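Local atomic coordinates of cytochrome P450 RhF (Acinetobacter radioresistens, PDB entry 6RO8), a protein that is the haem domain of a self-sufficient bacterial cytochrome P450, which binds haem b through an iron-cysteine bond and probably works as a monooxygenase. Residues L147-V152 with E166-I171; P172-A176 with A271-A276; A278-L283 with M391-I395. All coordinates share one frame; numbering follows the deposited sequence.

Contact 1. Residues L147-V152 with E166-I171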
loop_
_atom_site.group_PDB
_atom_site.type_symbol
_atom_site.label_atom_id
_atom_site.label_comp_id
_atom_site.label_asym_id
_atom_site.label_seq_id
_atom_site.Cartn_x
_atom_site.Cartn_y
_atom_site.Cartn_z
ATOM N N LEU A 147 -18.504 7.038 10.720
ATOM C CA LEU A 147 -18.627 6.958 9.270
ATOM C C LEU A 147 -19.189 5.608 8.848
ATOM O O LEU A 147 -20.121 5.534 8.038
ATOM C CB LEU A 147 -17.265 7.207 8.609
ATOM C CG LEU A 147 -16.755 8.649 8.616
ATOM C CD1 LEU A 147 -15.483 8.759 7.804
ATOM C CD2 LEU A 147 -17.825 9.581 8.069
ATOM N N VAL A 148 -18.628 4.529 9.392
ATOM C CA VAL A 148 -19.036 3.194 8.983
ATOM C C VAL A 148 -20.470 2.911 9.423
ATOM O O VAL A 148 -21.225 2.223 8.724
ATOM C CB VAL A 148 -18.044 2.166 9.547
ATOM C CG1 VAL A 148 -18.458 0.768 9.182
ATOM C CG2 VAL A 148 -16.642 2.464 9.038
ATOM N N ARG A 149 -20.872 3.432 10.581
ATOM C CA ARG A 149 -22.246 3.236 11.021
ATOM C C ARG A 149 -23.221 3.895 10.051
ATOM O O ARG A 149 -24.277 3.334 9.732
ATOM C CB ARG A 149 -22.443 3.797 12.426
ATOM C CG ARG A 149 -23.805 3.447 13.016
ATOM C CD ARG A 149 -23.968 3.946 14.439
ATOM N NE ARG A 149 -24.179 5.390 14.495
ATOM C CZ ARG A 149 -23.220 6.288 14.687
ATOM N NH1 ARG A 149 -21.962 5.898 14.860
ATOM N NH2 ARG A 149 -23.527 7.580 14.716
ATOM N N LYS A 150 -22.886 5.099 9.572
ATOM C CA LYS A 150 -23.822 5.820 8.713
ATOM C C LYS A 150 -23.808 5.269 7.300
ATOM O O LYS A 150 -24.856 5.192 6.653
ATOM C CB LYS A 150 -23.506 7.315 8.724
ATOM C CG LYS A 150 -23.311 7.845 10.121
ATOM C CD LYS A 150 -23.055 9.341 10.185
ATOM C CE LYS A 150 -24.298 10.121 10.569
ATOM N NZ LYS A 150 -24.169 11.539 10.133
ATOM N N LYS A 151 -22.635 4.873 6.805
ATOM C CA LYS A 151 -22.582 4.325 5.455
ATOM C C LYS A 151 -23.428 3.062 5.344
ATOM O O LYS A 151 -24.247 2.937 4.423
ATOM C CB LYS A 151 -21.139 4.059 5.042
ATOM C CG LYS A 151 -20.498 5.269 4.377
ATOM C CD LYS A 151 -21.105 5.523 3.002
ATOM C CE LYS A 151 -21.290 7.009 2.700
ATOM N NZ LYS A 151 -20.096 7.679 2.100
ATOM N N VAL A 152 -23.273 2.124 6.283
ATOM C CA VAL A 152 -24.108 0.935 6.214
ATOM C C VAL A 152 -25.538 1.249 6.619
ATOM O O VAL A 152 -26.456 0.530 6.213
ATOM C CB VAL A 152 -23.550 -0.221 7.059
ATOM C CG1 VAL A 152 -22.043 -0.371 6.863
ATOM C CG2 VAL A 152 -23.863 -0.024 8.488
ATOM N N GLU A 166 -19.801 1.406 -1.920
ATOM C CA GLU A 166 -20.591 1.956 -0.822
ATOM C C GLU A 166 -19.712 2.617 0.231
ATOM O O GLU A 166 -20.064 3.682 0.750
ATOM C CB GLU A 166 -21.466 0.875 -0.174
ATOM C CG GLU A 166 -22.283 0.047 -1.162
ATOM C CD GLU A 166 -23.573 0.729 -1.603
ATOM O OE1 GLU A 166 -24.157 0.283 -2.630
ATOM O OE2 GLU A 166 -23.996 1.692 -0.920
ATOM N N MET A 167 -18.573 2.020 0.565
ATOM C CA MET A 167 -17.849 2.535 1.721
ATOM C C MET A 167 -16.338 2.323 1.639
ATOM O O MET A 167 -15.573 3.125 2.194
ATOM C CB MET A 167 -18.384 1.899 3.023
ATOM C CG MET A 167 -18.319 0.365 3.056
ATOM S SD MET A 167 -19.065 -0.419 4.504
ATOM C CE MET A 167 -18.796 0.775 5.760
ATOM N N LEU A 168 -15.886 1.286 0.917
ATOM C CA LEU A 168 -14.533 0.791 1.166
ATOM C C LEU A 168 -13.449 1.742 0.648
ATOM O O LEU A 168 -12.370 1.799 1.239
ATOM C CB LEU A 168 -14.363 -0.624 0.598
ATOM C CG LEU A 168 -14.946 -1.768 1.465
ATOM C CD1 LEU A 168 -14.488 -3.136 0.982
ATOM C CD2 LEU A 168 -14.691 -1.628 2.995
ATOM N N TRP A 169 -13.689 2.506 -0.423
ATOM C CA TRP A 169 -12.708 3.531 -0.771
ATOM C C TRP A 169 -13.044 4.901 -0.190
ATOM O O TRP A 169 -12.136 5.671 0.149
ATOM C CB TRP A 169 -12.540 3.636 -2.295
ATOM C CG TRP A 169 -13.592 4.392 -3.021
ATOM C CD1 TRP A 169 -14.695 3.874 -3.636
ATOM C CD2 TRP A 169 -13.634 5.809 -3.250
ATOM N NE1 TRP A 169 -15.433 4.881 -4.222
ATOM C CE2 TRP A 169 -14.806 6.078 -3.995
ATOM C CE3 TRP A 169 -12.802 6.878 -2.886
ATOM C CZ2 TRP A 169 -15.162 7.369 -4.381
ATOM C CZ3 TRP A 169 -13.157 8.151 -3.270
ATOM C CH2 TRP A 169 -14.328 8.389 -4.009
ATOM N N GLU A 170 -14.324 5.204 -0.017
ATOM C CA GLU A 170 -14.700 6.557 0.363
ATOM C C GLU A 170 -14.341 6.855 1.817
ATOM O O GLU A 170 -13.867 7.951 2.133
ATOM C CB GLU A 170 -16.187 6.727 0.121
ATOM C CG GLU A 170 -16.640 8.082 -0.282
ATOM C CD GLU A 170 -18.135 8.111 -0.259
ATOM O OE1 GLU A 170 -18.726 7.067 -0.627
ATOM O OE2 GLU A 170 -18.715 9.128 0.177
ATOM N N ILE A 171 -14.555 5.902 2.719
ATOM C CA ILE A 171 -14.304 6.151 4.137
ATOM C C ILE A 171 -12.805 6.291 4.410
ATOM O O ILE A 171 -12.404 7.279 5.042
ATOM C CB ILE A 171 -14.957 5.068 5.011
ATOM C CG1 ILE A 171 -16.450 5.368 5.158
ATOM C CG2 ILE A 171 -14.296 4.999 6.380
ATOM C CD1 ILE A 171 -17.229 4.297 5.901
#

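Contact 2. Residues P172-A176 with A271-A276. With HEM (protoporphyrin IX containing Fe), chain B; HIS (histidine), chain C.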
loop_
_atom_site.group_PDB
_atom_site.type_symbol
_atom_site.label_atom_id
_atom_site.label_comp_id
_atom_site.label_asym_id
_atom_site.label_seq_id
_atom_site.Cartn_x
_atom_site.Cartn_y
_atom_site.Cartn_z
ATOM N N PRO A 172 -11.936 5.363 3.970
ATOM C CA PRO A 172 -10.498 5.578 4.199
ATOM C C PRO A 172 -10.018 6.898 3.647
ATOM O O PRO A 172 -9.197 7.566 4.290
ATOM C CB PRO A 172 -9.842 4.390 3.480
ATOM C CG PRO A 172 -10.893 3.376 3.437
ATOM C CD PRO A 172 -12.162 4.126 3.212
ATOM N N LEU A 173 -10.531 7.300 2.476
ATOM C CA LEU A 173 -10.210 8.611 1.921
ATOM C C LEU A 173 -10.584 9.724 2.895
ATOM O O LEU A 173 -9.745 10.556 3.256
ATOM C CB LEU A 173 -10.927 8.805 0.590
ATOM C CG LEU A 173 -10.701 10.190 -0.033
ATOM C CD1 LEU A 173 -9.202 10.460 -0.196
ATOM C CD2 LEU A 173 -11.416 10.350 -1.382
ATOM N N MET A 174 -11.842 9.741 3.346
ATOM C CA MET A 174 -12.284 10.774 4.275
ATOM C C MET A 174 -11.457 10.778 5.553
ATOM O O MET A 174 -11.059 11.841 6.045
ATOM C CB MET A 174 -13.749 10.568 4.614
ATOM C CG MET A 174 -14.688 11.275 3.709
ATOM S SD MET A 174 -16.301 10.660 4.163
ATOM C CE MET A 174 -16.479 9.296 3.017
ATOM N N VAL A 175 -11.217 9.602 6.124
ATOM C CA VAL A 175 -10.387 9.509 7.319
ATOM C C VAL A 175 -9.021 10.144 7.053
ATOM O O VAL A 175 -8.533 10.979 7.836
ATOM C CB VAL A 175 -10.283 8.037 7.763
ATOM C CG1 VAL A 175 -9.255 7.860 8.853
ATOM C CG2 VAL A 175 -11.671 7.532 8.221
ATOM N N ALA A 176 -8.419 9.808 5.902
ATOM C CA ALA A 176 -7.104 10.346 5.553
ATOM C C ALA A 176 -7.115 11.871 5.513
ATOM O O ALA A 176 -6.326 12.529 6.205
ATOM C CB ALA A 176 -6.644 9.776 4.210
ATOM N N ALA A 271 -2.113 7.582 2.570
ATOM C CA ALA A 271 -2.877 7.582 3.813
ATOM C C ALA A 271 -4.233 6.895 3.692
ATOM O O ALA A 271 -4.970 6.832 4.682
ATOM C CB ALA A 271 -3.082 9.015 4.318
ATOM N N HIS A 272 -4.592 6.370 2.523
ATOM C CA HIS A 272 -5.908 5.757 2.442
ATOM C C HIS A 272 -5.967 4.601 1.454
ATOM O O HIS A 272 -6.654 3.609 1.719
ATOM C CB HIS A 272 -6.960 6.820 2.103
ATOM C CG HIS A 272 -6.910 7.292 0.688
ATOM N ND1 HIS A 272 -7.719 6.767 -0.293
ATOM C CD2 HIS A 272 -6.154 8.242 0.089
ATOM C CE1 HIS A 272 -7.454 7.365 -1.441
ATOM N NE2 HIS A 272 -6.513 8.267 -1.235
ATOM N N GLU A 273 -5.249 4.696 0.332
ATOM C CA GLU A 273 -5.449 3.724 -0.741
ATOM C C GLU A 273 -5.086 2.304 -0.307
ATOM O O GLU A 273 -5.815 1.353 -0.623
ATOM C CB GLU A 273 -4.660 4.111 -1.989
ATOM C CG GLU A 273 -5.116 3.289 -3.187
ATOM C CD GLU A 273 -4.159 3.327 -4.356
ATOM O OE1 GLU A 273 -4.500 3.973 -5.374
ATOM O OE2 GLU A 273 -3.081 2.702 -4.264
ATOM N N THR A 274 -3.966 2.127 0.400
ATOM C CA THR A 274 -3.618 0.783 0.855
ATOM C C THR A 274 -4.599 0.269 1.915
ATOM O O THR A 274 -4.839 -0.942 1.992
ATOM C CB THR A 274 -2.179 0.735 1.391
ATOM O OG1 THR A 274 -1.862 1.945 2.086
ATOM C CG2 THR A 274 -1.184 0.499 0.276
ATOM N N THR A 275 -5.166 1.169 2.734
ATOM C CA THR A 275 -6.196 0.787 3.695
ATOM C C THR A 275 -7.471 0.319 3.001
ATOM O O THR A 275 -8.118 -0.631 3.464
ATOM C CB THR A 275 -6.488 1.957 4.632
ATOM O OG1 THR A 275 -5.264 2.402 5.221
ATOM C CG2 THR A 275 -7.433 1.550 5.745
ATOM N N ALA A 276 -7.850 0.958 1.888
ATOM C CA ALA A 276 -9.057 0.527 1.187
ATOM C C ALA A 276 -8.833 -0.808 0.493
ATOM O O ALA A 276 -9.673 -1.705 0.587
ATOM C CB ALA A 276 -9.510 1.580 0.176
HETATM C CHA HEM B . 5.593 3.119 4.899
HETATM C CHB HEM B . 2.319 -0.281 3.712
HETATM C CHC HEM B . -1.321 2.504 5.377
HETATM C CHD HEM B . 1.931 6.041 6.100
HETATM C C1A HEM B . 5.037 1.956 4.412
HETATM C C2A HEM B . 5.733 0.850 3.778
HETATM C C3A HEM B . 4.837 -0.077 3.454
HETATM C C4A HEM B . 3.522 0.392 3.857
HETATM C CMA HEM B . 5.167 -1.416 2.762
HETATM C CAA HEM B . 7.255 0.746 3.530
HETATM C CBA HEM B . 7.829 -0.097 4.652
HETATM C CGA HEM B . 9.328 -0.194 4.560
HETATM O O1A HEM B . 9.918 0.367 3.605
HETATM O O2A HEM B . 9.923 -0.837 5.457
HETATM C C1B HEM B . 1.078 0.133 4.136
HETATM C C2B HEM B . -0.118 -0.687 4.168
HETATM C C3B HEM B . -1.135 0.089 4.615
HETATM C C4B HEM B . -0.607 1.419 4.889
HETATM C CMB HEM B . -0.145 -2.178 3.738
HETATM C CAB HEM B . -2.618 -0.269 4.870
HETATM C CBB HEM B . -3.125 -1.502 4.871
HETATM C C1C HEM B . -0.764 3.717 5.721
HETATM C C2C HEM B . -1.446 4.894 6.231
HETATM C C3C HEM B . -0.515 5.857 6.426
HETATM C C4C HEM B . 0.763 5.323 6.050
HETATM C CMC HEM B . -2.966 4.963 6.491
HETATM C CAC HEM B . -0.630 7.315 6.949
HETATM C CBC HEM B . -1.795 7.875 7.279
HETATM C C1D HEM B . 3.195 5.584 5.820
HETATM C C2D HEM B . 4.411 6.358 5.909
HETATM C C3D HEM B . 5.423 5.559 5.592
HETATM C C4D HEM B . 4.889 4.238 5.282
HETATM C CMD HEM B . 4.532 7.847 6.298
HETATM C CAD HEM B . 6.901 6.009 5.539
HETATM C CBD HEM B . 7.594 5.868 6.887
HETATM C CGD HEM B . 9.091 5.866 6.673
HETATM O O1D HEM B . 9.523 5.992 5.508
HETATM O O2D HEM B . 9.863 5.730 7.654
HETATM N NA HEM B . 3.694 1.644 4.426
HETATM N NB HEM B . 0.742 1.403 4.580
HETATM N NC HEM B . 0.581 4.027 5.624
HETATM N ND HEM B . 3.525 4.293 5.438
HETATM FE FE HEM B . 2.108 2.858 5.034
HETATM N N HIS C . 2.011 4.323 -1.208
HETATM C CA HIS C . 2.186 3.196 -0.300
HETATM C C HIS C . 1.002 3.065 0.653
HETATM O O HIS C . 1.041 2.234 1.571
HETATM C CB HIS C . 3.485 3.344 0.494
HETATM C CG HIS C . 3.759 4.744 0.949
HETATM N ND1 HIS C . 4.049 5.057 2.261
HETATM C CD2 HIS C . 3.784 5.914 0.269
HETATM C CE1 HIS C . 4.243 6.360 2.367
HETATM N NE2 HIS C . 4.088 6.903 1.173
HETATM O OXT HIS C . 0.005 3.778 0.523
HETATM O O HOH W 1 2.058 3.727 2.902
#

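Contact 3. Residues A278-L283 with M391-I395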
loop_
_atom_site.group_PDB
_atom_site.type_symbol
_atom_site.label_atom_id
_atom_site.label_comp_id
_atom_site.label_asym_id
_atom_site.label_seq_id
_atom_site.Cartn_x
_atom_site.Cartn_y
_atom_site.Cartn_z
ATOM N N ALA A 278 -6.685 -3.122 1.312
ATOM C CA ALA A 278 -6.521 -4.164 2.324
ATOM C C ALA A 278 -7.865 -4.560 2.936
ATOM O O ALA A 278 -8.111 -5.747 3.184
ATOM C CB ALA A 278 -5.549 -3.703 3.421
ATOM N N SER A 279 -8.736 -3.570 3.194
ATOM C CA SER A 279 -10.076 -3.842 3.723
ATOM C C SER A 279 -10.908 -4.675 2.772
ATOM O O SER A 279 -11.720 -5.504 3.217
ATOM C CB SER A 279 -10.823 -2.534 4.044
ATOM O OG SER A 279 -10.061 -1.648 4.837
ATOM N N ALA A 280 -10.772 -4.420 1.470
ATOM C CA ALA A 280 -11.483 -5.247 0.508
ATOM C C ALA A 280 -10.912 -6.668 0.481
ATOM O O ALA A 280 -11.667 -7.655 0.440
ATOM C CB ALA A 280 -11.439 -4.600 -0.866
ATOM N N ASN A 281 -9.583 -6.794 0.538
ATOM C CA ASN A 281 -8.964 -8.118 0.577
ATOM C C ASN A 281 -9.433 -8.913 1.784
ATOM O O ASN A 281 -9.762 -10.102 1.672
ATOM C CB ASN A 281 -7.448 -7.986 0.621
ATOM C CG ASN A 281 -6.885 -7.542 -0.670
ATOM O OD1 ASN A 281 -7.548 -7.625 -1.705
ATOM N ND2 ASN A 281 -5.659 -7.022 -0.630
ATOM N N ALA A 282 -9.451 -8.271 2.953
ATOM C CA ALA A 282 -9.809 -8.971 4.181
ATOM C C ALA A 282 -11.254 -9.444 4.146
ATOM O O ALA A 282 -11.538 -10.600 4.480
ATOM C CB ALA A 282 -9.550 -8.068 5.386
ATOM N N LEU A 283 -12.177 -8.566 3.744
ATOM C CA LEU A 283 -13.579 -8.956 3.645
ATOM C C LEU A 283 -13.771 -10.048 2.602
ATOM O O LEU A 283 -14.551 -10.987 2.819
ATOM C CB LEU A 283 -14.450 -7.748 3.311
ATOM C CG LEU A 283 -14.635 -6.736 4.424
ATOM C CD1 LEU A 283 -15.031 -5.401 3.841
ATOM C CD2 LEU A 283 -15.684 -7.211 5.386
ATOM N N MET A 391 -9.675 -1.386 9.333
ATOM C CA MET A 391 -10.086 -2.725 8.925
ATOM C C MET A 391 -10.948 -3.404 9.997
ATOM O O MET A 391 -11.982 -4.006 9.681
ATOM C CB MET A 391 -8.841 -3.542 8.593
ATOM C CG MET A 391 -8.132 -3.062 7.304
ATOM S SD MET A 391 -6.560 -3.924 7.164
ATOM C CE MET A 391 -7.063 -5.569 6.632
ATOM N N CYS A 392 -10.572 -3.296 11.273
ATOM C CA CYS A 392 -11.415 -3.878 12.331
ATOM C C CYS A 392 -12.820 -3.288 12.348
ATOM O O CYS A 392 -13.803 -4.039 12.355
ATOM C CB CYS A 392 -10.730 -3.725 13.688
ATOM S SG CYS A 392 -9.078 -4.460 13.702
ATOM N N ILE A 393 -12.940 -1.958 12.334
ATOM C CA ILE A 393 -14.264 -1.345 12.402
ATOM C C ILE A 393 -15.124 -1.789 11.221
ATOM O O ILE A 393 -16.297 -2.149 11.394
ATOM C CB ILE A 393 -14.156 0.189 12.478
ATOM C CG1 ILE A 393 -13.643 0.620 13.859
ATOM C CG2 ILE A 393 -15.511 0.843 12.227
ATOM C CD1 ILE A 393 -12.754 1.865 13.815
ATOM N N PHE A 394 -14.554 -1.806 10.012
ATOM C CA PHE A 394 -15.309 -2.319 8.868
ATOM C C PHE A 394 -15.872 -3.694 9.176
ATOM O O PHE A 394 -17.085 -3.916 9.100
ATOM C CB PHE A 394 -14.441 -2.399 7.611
ATOM C CG PHE A 394 -14.226 -1.089 6.938
ATOM C CD1 PHE A 394 -15.283 -0.220 6.722
ATOM C CD2 PHE A 394 -12.951 -0.724 6.512
ATOM C CE1 PHE A 394 -15.066 0.994 6.092
ATOM C CE2 PHE A 394 -12.732 0.477 5.895
ATOM C CZ PHE A 394 -13.785 1.336 5.676
ATOM N N ILE A 395 -14.998 -4.618 9.566
ATOM C CA ILE A 395 -15.409 -6.002 9.757
ATOM C C ILE A 395 -16.339 -6.142 10.963
ATOM O O ILE A 395 -17.320 -6.899 10.920
ATOM C CB ILE A 395 -14.165 -6.891 9.888
ATOM C CG1 ILE A 395 -13.345 -6.822 8.601
ATOM C CG2 ILE A 395 -14.570 -8.316 10.225
ATOM C CD1 ILE A 395 -11.923 -7.314 8.772
#

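Contact 1. Residues L147-V152 with E166-I171
Lys151 and Ile171 run antiparallel alongside one another where helix 134-155 meets the two consecutive helical segments 163-168 and 170-179. In the cytochrome P450 fold these are the D and E helices, two members of the four-helix bundle characteristic of the fold. Their meeting has a dense apolar side and a polar, partly exposed one, and no hydrogen bond between backbones spans the gap.

On the dense side, CD1 of Ile171 lodges between two residues one helical turn apart, with CG2 of Val148 3.7 Å away and the CG methylene of Lys151 equally near. Leu147 backs this up by laying its CB against the same isoleucine. Met167 reaches in from the E helix, its CG held between the backbone N and the carbonyl carbon (chi1 57°), and a bend at chi3 turns its methyl toward the D helix. The methyl CE meets CG1 of Val148 and also lies 3.6 Å from CG1 of Val152. Val148 and Val152 belong to the buried flank of their helix and also touch helix 384-401.

Toward solvent the packing gives way to charge. Lys151 is the knob in a hole formed by Glu166, Met167, Glu170 and Ile171: its CB and CG lie against Met167 and Ile171, and the chain then runs past the Glu166 carbonyl oxygen toward the partly exposed edge. The carboxylate of Glu166 is paired with Lys158. The lysine chain is bent at three successive torsions, whereas Glu170 is extended beyond CG and comes in square to the lysine. The resulting salt bridge runs from Lys151 NZ to Glu170 OE2 at 2.8 Å, with Glu170 OE1 only slightly farther from the same nitrogen, at 3.1 Å.

Contact 2. Residues P172-A176 with A271-A276
Leu173 runs alongside His272, both extending in one direction, which lays a leucine methyl over the flat of the imidazole. Leu173 CD1 stands 3.7 Å from the centroid of the His272 ring and 11° off its normal, a well-centred CH-pi contact. The other face is flanked, off-centre, by CB of the next residue, Glu273. The direction of the ring is set at chi1 (73°), which puts CG between the backbone N and the carbonyl carbon and swings the imidazole back toward helix 170-179.

Small groups fill the rest of the interface. CG of Pro172 rests 4.0 Å from the methyl CB of Ala276, and the proline CB lies against the His272 backbone oxygen. Farther along, Ala176 CB meets Ala271 CB at 3.6 Å. With alanines at these points the E helix can come close to the start of helix 273-288.

His272 is the N-cap of helix 273-288, just where the P450 I-helix is interrupted above the haem. The adjoining Glu273 and Thr274 correspond in sequence to the family's acid-alcohol pair. Thr274 takes no part in the helix packing and faces the pocket: its OG1 lies 3.0 Å from both HIS O and HIS OXT of the bound free histidine. A water sits on the haem iron at 2.3 Å from FE, while Cys381 is the axial protein ligand. Ala271 CB touches the haem vinyl carbon CBC at 3.4 Å.

Around this junction, helix 187-202 packs on Leu173 and Glu273, helix 134-155 on Met174 and Val175, and Glu390 of helix 384-401 against Pro172, Val175 and Thr275.

Contact 3. Residues A278-L283 with M391-I395
Met391 and Ala282 make the apolar heart of this contact between two helices whose N-to-C directions differ by 45°, their short axes 10.0 Å apart at closest approach. They are the I-helix and L-helix of the P450 fold, both central to its haem-binding core.

Among the apolar contacts, the methionine does most of the reaching. An extended chi2 (171°) puts SD 3.9 Å from Ala278 CB, and the bend at chi3 (75°) sends CE on to Ala282 CB at 3.7 Å, one turn farther along the helix. Ile395 continues the same seam: its CD1 approaches Ala282 CB, and its CG1 lies 4.0 Å from CD2 of Leu283. The Leu283 and Ile395 side chains lie head to tail, and their meeting is a loose one, made where that CD2 reaches CG1.

The polar element is Ser279, whose hydroxyl is turned in between Met391 and Phe394. Its OG lies 3.5 Å from CD2 of Phe394, at the edge of the ring and near its plane, and also beside CG of Met391. Neither approach is a hydrogen bond; the buried hydroxyl is satisfied within its own helix by the carbonyl oxygen of Thr275.

Helix 303-314 closes over one flank, with Val307 and Leu311 on Met391 and Cys310 on Ala282. Phe394 is met by Met167 and Leu168 of helix 163-168, Ile393 packs on helix 134-155, and Ala278 borders the haem.

The three contacts follow one another through a single helical bundle, with centres 11 to 12 Å apart. Helix 170-179 links contact 1 to contact 2, and helix 273-288 links contact 2 to contact 3. Phe394 ties all three together: its CE1 lies 3.7 Å from Val148 CG2 and 3.8 Å from Met167 CE, both of contact 1, and its CZ lies 4.1 Å from Pro172 CD of contact 2. Distance from the haem sets them apart. The 271-276 side of contact 2 lines the pocket, contact 3 reaches it through Ala278, whose side chain is about 4 Å from the haem, and contact 1 stands behind, the side chain of Ile171 being about 11 Å from the haem.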